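Local coordinates for autoinducer synthesis protein lasI (Pseudomonas aeruginosa, PDB 1RO5), which synthesises the quorum-sensing signal N-(3-oxododecanoyl)homoserine lactone from S-adenosyl-L-methionine and an acyl group carried by acyl carrier protein, at residues Leu25-Phe30 with Arg104-Asn108; Glu86-Lys91 with Phe162-Ile168; Met125-Arg130 with Ala187-Gly191. All coordinates share one frame; numbering follows the deposited sequence.

Interaction 1: residues Leu25-Phe30 with Arg104-Asn108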
# COMPACT_ATOMS: atom_id res chain seq x y z
N LEU A 25 3.77 9.31 -10.49
CA LEU A 25 4.54 8.97 -9.28
C LEU A 25 4.86 7.51 -9.26
O LEU A 25 5.98 7.18 -8.97
CB LEU A 25 3.84 9.37 -7.98
CG LEU A 25 4.57 9.06 -6.70
CD1 LEU A 25 6.05 9.54 -6.75
CD2 LEU A 25 3.98 9.83 -5.56
N ARG A 26 3.91 6.64 -9.58
CA ARG A 26 4.23 5.21 -9.63
C ARG A 26 5.24 4.89 -10.74
O ARG A 26 6.05 3.96 -10.57
CB ARG A 26 2.96 4.42 -9.87
CG ARG A 26 2.13 4.34 -8.61
CD ARG A 26 0.73 3.73 -8.80
NE ARG A 26 0.62 2.53 -9.64
CZ ARG A 26 -0.53 1.91 -10.02
NH1 ARG A 26 -1.72 2.34 -9.57
NH2 ARG A 26 -0.48 0.87 -10.88
N ALA A 27 5.13 5.60 -11.89
CA ALA A 27 6.16 5.43 -12.93
C ALA A 27 7.56 5.90 -12.45
O ALA A 27 8.57 5.23 -12.73
CB ALA A 27 5.79 6.12 -14.24
N GLN A 28 7.62 7.03 -11.73
CA GLN A 28 8.88 7.54 -11.27
C GLN A 28 9.49 6.52 -10.32
O GLN A 28 10.71 6.25 -10.37
CB GLN A 28 8.72 8.93 -10.61
CG GLN A 28 8.23 10.05 -11.64
CD GLN A 28 8.08 11.43 -10.99
OE1 GLN A 28 7.14 11.75 -10.16
NE2 GLN A 28 9.06 12.27 -11.33
N VAL A 29 8.63 5.84 -9.55
CA VAL A 29 9.14 4.80 -8.66
C VAL A 29 9.47 3.51 -9.28
O VAL A 29 10.52 3.02 -9.03
CB VAL A 29 8.25 4.66 -7.43
CG1 VAL A 29 8.64 3.49 -6.54
CG2 VAL A 29 8.34 6.02 -6.70
N PHE A 30 8.54 2.95 -10.05
CA PHE A 30 8.59 1.56 -10.57
C PHE A 30 9.17 1.43 -11.99
O PHE A 30 9.32 0.34 -12.46
CB PHE A 30 7.20 0.87 -10.57
CG PHE A 30 6.71 0.50 -9.20
CD1 PHE A 30 6.00 1.45 -8.42
CD2 PHE A 30 7.00 -0.76 -8.66
CE1 PHE A 30 5.62 1.16 -7.08
CE2 PHE A 30 6.55 -1.12 -7.38
CZ PHE A 30 5.87 -0.13 -6.56
N ARG A 104 1.86 -1.40 -4.85
CA ARG A 104 2.28 -0.12 -5.48
C ARG A 104 2.56 1.02 -4.51
O ARG A 104 2.11 2.14 -4.74
CB ARG A 104 1.29 0.32 -6.58
CG ARG A 104 1.14 -0.68 -7.75
CD ARG A 104 2.50 -0.86 -8.41
NE ARG A 104 2.52 -1.58 -9.69
CZ ARG A 104 3.14 -2.77 -9.91
NH1 ARG A 104 3.81 -3.48 -8.97
NH2 ARG A 104 3.14 -3.26 -11.12
N PHE A 105 3.36 0.79 -3.45
CA PHE A 105 3.80 1.85 -2.56
C PHE A 105 4.72 2.71 -3.28
O PHE A 105 5.75 2.28 -3.63
CB PHE A 105 4.54 1.46 -1.22
CG PHE A 105 4.00 0.28 -0.52
CD1 PHE A 105 2.79 -0.28 -0.89
CD2 PHE A 105 4.78 -0.37 0.43
CE1 PHE A 105 2.30 -1.48 -0.30
CE2 PHE A 105 4.29 -1.54 1.06
CZ PHE A 105 3.01 -2.07 0.66
N ALA A 106 4.41 3.96 -3.45
CA ALA A 106 5.26 4.81 -4.22
C ALA A 106 5.34 6.15 -3.46
O ALA A 106 4.31 6.79 -3.24
CB ALA A 106 4.65 5.04 -5.71
N ILE A 107 6.57 6.57 -3.11
CA ILE A 107 6.83 7.83 -2.36
C ILE A 107 7.83 8.66 -3.11
O ILE A 107 8.90 8.19 -3.46
CB ILE A 107 7.29 7.55 -0.85
CG1 ILE A 107 6.13 6.96 -0.07
CG2 ILE A 107 7.65 8.86 -0.13
CD1 ILE A 107 6.42 6.79 1.30
N ASN A 108 7.46 9.89 -3.37
CA ASN A 108 8.33 10.79 -4.06
C ASN A 108 9.62 10.95 -3.22
O ASN A 108 9.61 11.35 -1.97
CB ASN A 108 7.68 12.13 -4.30
CG ASN A 108 8.63 13.09 -5.04
OD1 ASN A 108 9.52 12.68 -5.83
ND2 ASN A 108 8.44 14.37 -4.81
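Ala106 offers its methyl group to the underside of helix 16-30, where Leu25, Arg26, Val29 and Phe30 gather round it, a compact example of a helix laid across a sheet. The axes of 25-30 and 104-107 pass 7.6 Å apart at 93°, so the strand runs squarely beneath the last turns of the helix, and the small alanine is consistent with so close an approach. Val29 CG2 and Arg26 CG each stand 3.9 Å from Ala106 CB, while Phe30 brings the edge of its ring to the same methyl group. Leu25 completes the cluster, its CG 4.1 Å from Ala106 CB and its CD1 against Asn108.

The close packing continues beside the alanine. Arg104 CD lies over one face of the Phe30 ring, 4.0 Å from the centroid, in a CH-pi contact. A bend at chi2 (-60°) folds the arginine chain back, and its CZ reaches 4.8 Å from the same centroid in a cation-pi contact. Arg26 crosses Arg104 at about a right angle, with Arg104 CG over one face of its guanidinium. The looser side is that of Val29 and Asn108: Val29 packs one methyl, CG2, on Ala106, yet both residues are partly exposed.

Both NE atoms form salt bridges with Glu45, which probably makes the 4.1 Å approach of Arg26 NH2 to Arg104 NE tolerable; Arg26 also pairs with Asp50, and Arg104 NH2 bonds to Trp36 O. The carboxylates would offset the paired positive charges, while aliphatic stems and an aromatic face make the contact. Across the interface itself the binding is therefore apolar and cation-pi, and the guanidinium groups of these buried arginines find their polar partners elsewhere in the chain, in acids and the Trp36 carbonyl.

Interaction 2: residues Glu86-Lys91 with Phe162-Ile168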
# COMPACT_ATOMS: atom_id res chain seq x y z
N GLU A 86 4.16 -17.39 -5.98
CA GLU A 86 5.35 -18.05 -5.34
C GLU A 86 5.53 -17.59 -3.92
O GLU A 86 5.96 -18.36 -3.04
CB GLU A 86 6.69 -17.70 -6.07
CG GLU A 86 6.61 -17.28 -7.53
CD GLU A 86 6.05 -15.83 -7.83
OE1 GLU A 86 4.87 -15.76 -8.26
OE2 GLU A 86 6.80 -14.78 -7.73
N LEU A 87 5.18 -16.34 -3.61
CA LEU A 87 5.44 -15.82 -2.27
C LEU A 87 4.45 -16.39 -1.27
O LEU A 87 4.57 -16.18 -0.04
CB LEU A 87 5.45 -14.31 -2.25
CG LEU A 87 6.63 -13.69 -3.04
CD1 LEU A 87 6.67 -12.15 -3.04
CD2 LEU A 87 7.96 -14.12 -2.55
N LEU A 88 3.42 -17.05 -1.79
CA LEU A 88 2.47 -17.77 -0.90
C LEU A 88 3.09 -19.06 -0.29
O LEU A 88 2.54 -19.62 0.63
CB LEU A 88 1.25 -18.20 -1.77
CG LEU A 88 0.27 -17.06 -2.01
CD1 LEU A 88 -0.82 -17.44 -3.00
CD2 LEU A 88 -0.27 -16.57 -0.56
N HIS A 89 4.17 -19.56 -0.90
CA HIS A 89 4.81 -20.83 -0.52
C HIS A 89 3.79 -21.98 -0.42
O HIS A 89 3.70 -22.65 0.58
CB HIS A 89 5.68 -20.61 0.75
CG HIS A 89 6.84 -19.69 0.48
ND1 HIS A 89 7.93 -20.08 -0.30
CD2 HIS A 89 6.98 -18.34 0.68
CE1 HIS A 89 8.70 -19.03 -0.53
NE2 HIS A 89 8.18 -17.98 0.11
N GLY A 90 2.94 -22.10 -1.42
CA GLY A 90 1.97 -23.18 -1.43
C GLY A 90 0.78 -23.00 -0.49
O GLY A 90 -0.17 -23.78 -0.60
N LYS A 91 0.79 -21.99 0.40
CA LYS A 91 -0.41 -21.67 1.21
C LYS A 91 -1.53 -21.11 0.36
O LYS A 91 -1.39 -20.71 -0.86
CB LYS A 91 -0.10 -20.71 2.32
CG LYS A 91 1.26 -21.05 2.94
CD LYS A 91 1.52 -20.41 4.33
CE LYS A 91 2.79 -21.02 4.95
NZ LYS A 91 3.02 -20.48 6.37
N PHE A 162 4.21 -14.95 4.91
CA PHE A 162 3.69 -16.20 4.40
C PHE A 162 4.78 -17.29 4.26
O PHE A 162 4.49 -18.49 4.29
CB PHE A 162 3.03 -15.93 3.00
CG PHE A 162 1.65 -15.33 3.11
CD1 PHE A 162 1.51 -13.96 3.35
CD2 PHE A 162 0.46 -16.15 3.11
CE1 PHE A 162 0.24 -13.33 3.39
CE2 PHE A 162 -0.82 -15.57 3.26
CZ PHE A 162 -0.95 -14.16 3.39
N GLY A 163 6.02 -16.88 4.00
CA GLY A 163 7.09 -17.79 3.79
C GLY A 163 8.37 -16.98 3.55
O GLY A 163 8.42 -15.76 3.72
N PRO A 164 9.44 -17.66 3.16
CA PRO A 164 10.75 -16.97 2.91
C PRO A 164 10.65 -15.81 1.87
O PRO A 164 9.85 -15.96 0.96
CB PRO A 164 11.67 -18.07 2.31
CG PRO A 164 11.00 -19.41 2.81
CD PRO A 164 9.47 -19.13 3.03
N HIS A 165 11.44 -14.74 1.99
CA HIS A 165 11.57 -13.78 0.93
C HIS A 165 12.22 -14.41 -0.33
O HIS A 165 12.92 -15.43 -0.21
CB HIS A 165 12.41 -12.64 1.39
CG HIS A 165 13.78 -13.06 1.80
ND1 HIS A 165 14.12 -13.35 3.12
CD2 HIS A 165 14.91 -13.26 1.08
CE1 HIS A 165 15.39 -13.74 3.18
NE2 HIS A 165 15.89 -13.67 1.96
N LEU A 166 12.03 -13.80 -1.52
CA LEU A 166 12.54 -14.31 -2.80
C LEU A 166 13.08 -13.12 -3.57
O LEU A 166 12.67 -11.99 -3.35
CB LEU A 166 11.44 -15.07 -3.62
CG LEU A 166 10.87 -16.40 -3.11
CD1 LEU A 166 9.67 -16.89 -4.04
CD2 LEU A 166 12.02 -17.58 -3.03
N LYS A 167 14.05 -13.36 -4.43
CA LYS A 167 14.59 -12.32 -5.24
C LYS A 167 13.56 -11.97 -6.32
O LYS A 167 13.25 -12.78 -7.21
CB LYS A 167 15.95 -12.70 -5.83
CG LYS A 167 16.67 -11.69 -6.81
CD LYS A 167 17.46 -12.46 -7.91
CE LYS A 167 18.02 -11.53 -9.08
NZ LYS A 167 17.11 -11.21 -10.35
N ILE A 168 13.01 -10.77 -6.24
CA ILE A 168 12.18 -10.32 -7.35
C ILE A 168 12.83 -9.12 -7.96
O ILE A 168 12.97 -8.07 -7.31
CB ILE A 168 10.73 -9.97 -6.89
CG1 ILE A 168 10.10 -11.11 -6.07
CG2 ILE A 168 9.85 -9.79 -8.09
CD1 ILE A 168 9.90 -12.26 -6.81
O HOH W 1 6.55 -14.58 1.34
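His89 and Pro164 anchor a contact at the periphery of the alpha-beta-alpha sandwich, where the 3-10 turn and beta turn of 86-91, on the way to strand 99-107, lie against the connection from strand 158-161 and the short strand 166-168 that follows it. Residues Leu88 to Lys91 form a type I' beta turn, and at its second position His89 holds CG anti to its carbonyl carbon (chi1 -65°), which carries the ring over to Pro164. Its NE2 donates a hydrogen bond of 2.8 Å to Pro164 O, entering in the carbonyl plane on a lone pair, although the acceptor is tilted 24° out of the imidazole plane. Over the centre of one ring face sits Pro164 CD, 3.4 Å from the centroid, in a CH-pi contact; Glu86 O lies over the opposite face.

Next to it, a water bridges two main-chain carbonyls, donating to Leu87 O at 2.9 Å and, weakly, to Gly163 O. Two apolar contacts adjoin this polar strip: Leu87 CD2 meets Leu166 CD1 at 3.6 Å, the two side chains sliding past each other in opposite directions; farther along, Leu88 runs alongside Phe162, its CD2 being 3.8 Å from Phe162 CD2. The Phe162 ring also touches Ala175 and Val141 of the sheet and has Arg177 as a cation-pi partner.

Taken together, the hydrogen bond, with the groups on both faces, probably fixes the rotation of the histidine, leucines and phenylalanine supply apolar bulk, and a water links two carbonyls, both acceptors that could not bond to each other.

Interaction 3: residues Met125-Arg130 with Ala187-Gly191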
# COMPACT_ATOMS: atom_id res chain seq x y z
N MET A 125 0.10 4.73 7.09
CA MET A 125 -0.49 3.54 7.66
C MET A 125 -1.60 3.86 8.72
O MET A 125 -2.58 3.09 8.88
CB MET A 125 0.54 2.56 8.11
CG MET A 125 -0.11 1.24 8.62
SD MET A 125 -0.78 0.02 7.43
CE MET A 125 0.66 -0.20 6.52
N ARG A 126 -1.45 5.05 9.34
CA ARG A 126 -2.40 5.50 10.35
C ARG A 126 -3.65 5.73 9.66
O ARG A 126 -4.67 5.32 10.18
CB ARG A 126 -2.05 6.82 11.09
CG ARG A 126 -0.67 6.83 11.71
CD ARG A 126 -0.32 8.07 12.60
NE ARG A 126 0.77 7.61 13.44
CZ ARG A 126 1.32 8.27 14.48
NH1 ARG A 126 0.93 9.51 14.80
NH2 ARG A 126 2.28 7.69 15.19
N ALA A 127 -3.61 6.46 8.54
CA ALA A 127 -4.85 6.79 7.79
C ALA A 127 -5.44 5.52 7.17
O ALA A 127 -6.66 5.26 7.27
CB ALA A 127 -4.53 7.81 6.67
N LEU A 128 -4.54 4.67 6.62
CA LEU A 128 -5.00 3.46 5.98
C LEU A 128 -5.62 2.45 6.93
O LEU A 128 -6.68 1.88 6.65
CB LEU A 128 -3.88 2.85 5.19
CG LEU A 128 -4.16 1.77 4.18
CD1 LEU A 128 -5.34 2.14 3.31
CD2 LEU A 128 -2.93 1.88 3.38
N ALA A 129 -4.97 2.23 8.08
CA ALA A 129 -5.46 1.23 9.02
C ALA A 129 -6.86 1.62 9.61
O ALA A 129 -7.67 0.80 9.96
CB ALA A 129 -4.47 1.03 10.08
N ARG A 130 -7.09 2.90 9.69
CA ARG A 130 -8.30 3.46 10.21
C ARG A 130 -9.48 3.36 9.24
O ARG A 130 -10.62 2.99 9.63
CB ARG A 130 -7.99 4.96 10.49
CG ARG A 130 -9.28 5.71 10.80
CD ARG A 130 -9.15 7.14 11.20
NE ARG A 130 -10.38 7.76 10.67
CZ ARG A 130 -10.42 8.87 9.92
NH1 ARG A 130 -9.28 9.51 9.62
NH2 ARG A 130 -11.60 9.36 9.49
N ALA A 187 0.56 0.48 18.49
CA ALA A 187 1.73 0.95 17.74
C ALA A 187 1.44 2.13 16.94
O ALA A 187 2.19 3.06 16.96
CB ALA A 187 2.27 -0.21 16.80
N LEU A 188 0.35 2.12 16.19
CA LEU A 188 -0.02 3.30 15.39
C LEU A 188 -0.56 4.54 16.07
O LEU A 188 -0.33 5.67 15.60
CB LEU A 188 -1.07 2.90 14.29
CG LEU A 188 -0.59 1.93 13.19
CD1 LEU A 188 -1.67 1.63 12.33
CD2 LEU A 188 0.69 2.46 12.43
N TYR A 189 -1.40 4.34 17.10
CA TYR A 189 -2.16 5.46 17.67
C TYR A 189 -1.88 5.78 19.13
O TYR A 189 -2.31 6.81 19.62
CB TYR A 189 -3.63 5.19 17.54
CG TYR A 189 -4.02 4.80 16.18
CD1 TYR A 189 -4.39 3.49 15.90
CD2 TYR A 189 -4.05 5.73 15.16
CE1 TYR A 189 -4.76 3.12 14.62
CE2 TYR A 189 -4.42 5.38 13.89
CZ TYR A 189 -4.79 4.09 13.60
OH TYR A 189 -5.16 3.81 12.27
N GLY A 190 -1.18 4.88 19.82
CA GLY A 190 -0.87 5.07 21.21
C GLY A 190 -1.92 4.30 21.99
O GLY A 190 -1.70 4.00 23.16
N GLY A 191 -3.06 3.95 21.36
CA GLY A 191 -3.95 2.98 21.98
C GLY A 191 -4.90 2.29 21.01
O GLY A 191 -4.61 2.29 19.80
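Tyr189 and Leu188 reach helix 118-133 through similar first torsions, each with CG anti to its own carbonyl carbon: chi1 is -50° in the tyrosine and -65° in the leucine. The two side chains leave the last turn of helix 182-189 together, and Leu188 CB lies beneath the centre of the Tyr189 ring. From there the leucine, extended at its second torsion, inserts its tip between Met125 and Ala129, residues one helical turn apart. Leu188 CD1 stands 3.6 Å from Ala129 CB and 4.0 Å from Met125 CG.

The tyrosine ends in a hydroxyl that donates to Arg126 O over 2.6 Å. The bond arrives in the carbonyl plane on a lone pair, with a C=O...donor angle of 134°, and the acceptor sits at the ring's edge, near its plane. Within the helix the same carbonyl receives only a weak bond from Arg130 N, at 3.5 Å, so the phenol supplements a stretched helical link. The hydroxyl also nestles against Ala129 CB, at 3.6 Å, and Arg130 CB.

Arg126 answers from the other helix. Extended from CG to NE, it spreads one face of its guanidinium over Leu188 O; NE is 3.1 Å from that oxygen, but the angle is too poor for a hydrogen bond. The approach is probably still favourable electrostatically, a cation beside the carbonyl end of a helix, which closes where Gly190 takes a positive phi.

Helix 118-133 is thereby held on two sides: Ala127 and Leu128 touch Met57 of strand 55-61, whereas the side described here carries the end of helix 182-189, whose Leu188 also packs on Leu157, in the loop leading to strand 158-161.

In the fold
The segments of interactions 1 and 2 alternate along the chain, as do those of interactions 2 and 3, whereas interaction 1 closes before interaction 3 opens. Interactions 1 and 2 both reach the large mixed sheet, their centres about 23 Å apart. Strand 99-107 separates two layers of the sandwich: Ala106 faces helix 16-30, while Ile107 touches helix 118-133, the helix that follows in sequence and takes part in interaction 3. Interactions 1 and 3 accordingly lie on opposite sides of the chain's centre, also about 23 Å between centres; interactions 2 and 3 have centres about 27 Å apart. Without touching one another, each ties together parts distant in sequence within one alpha-beta-alpha sandwich.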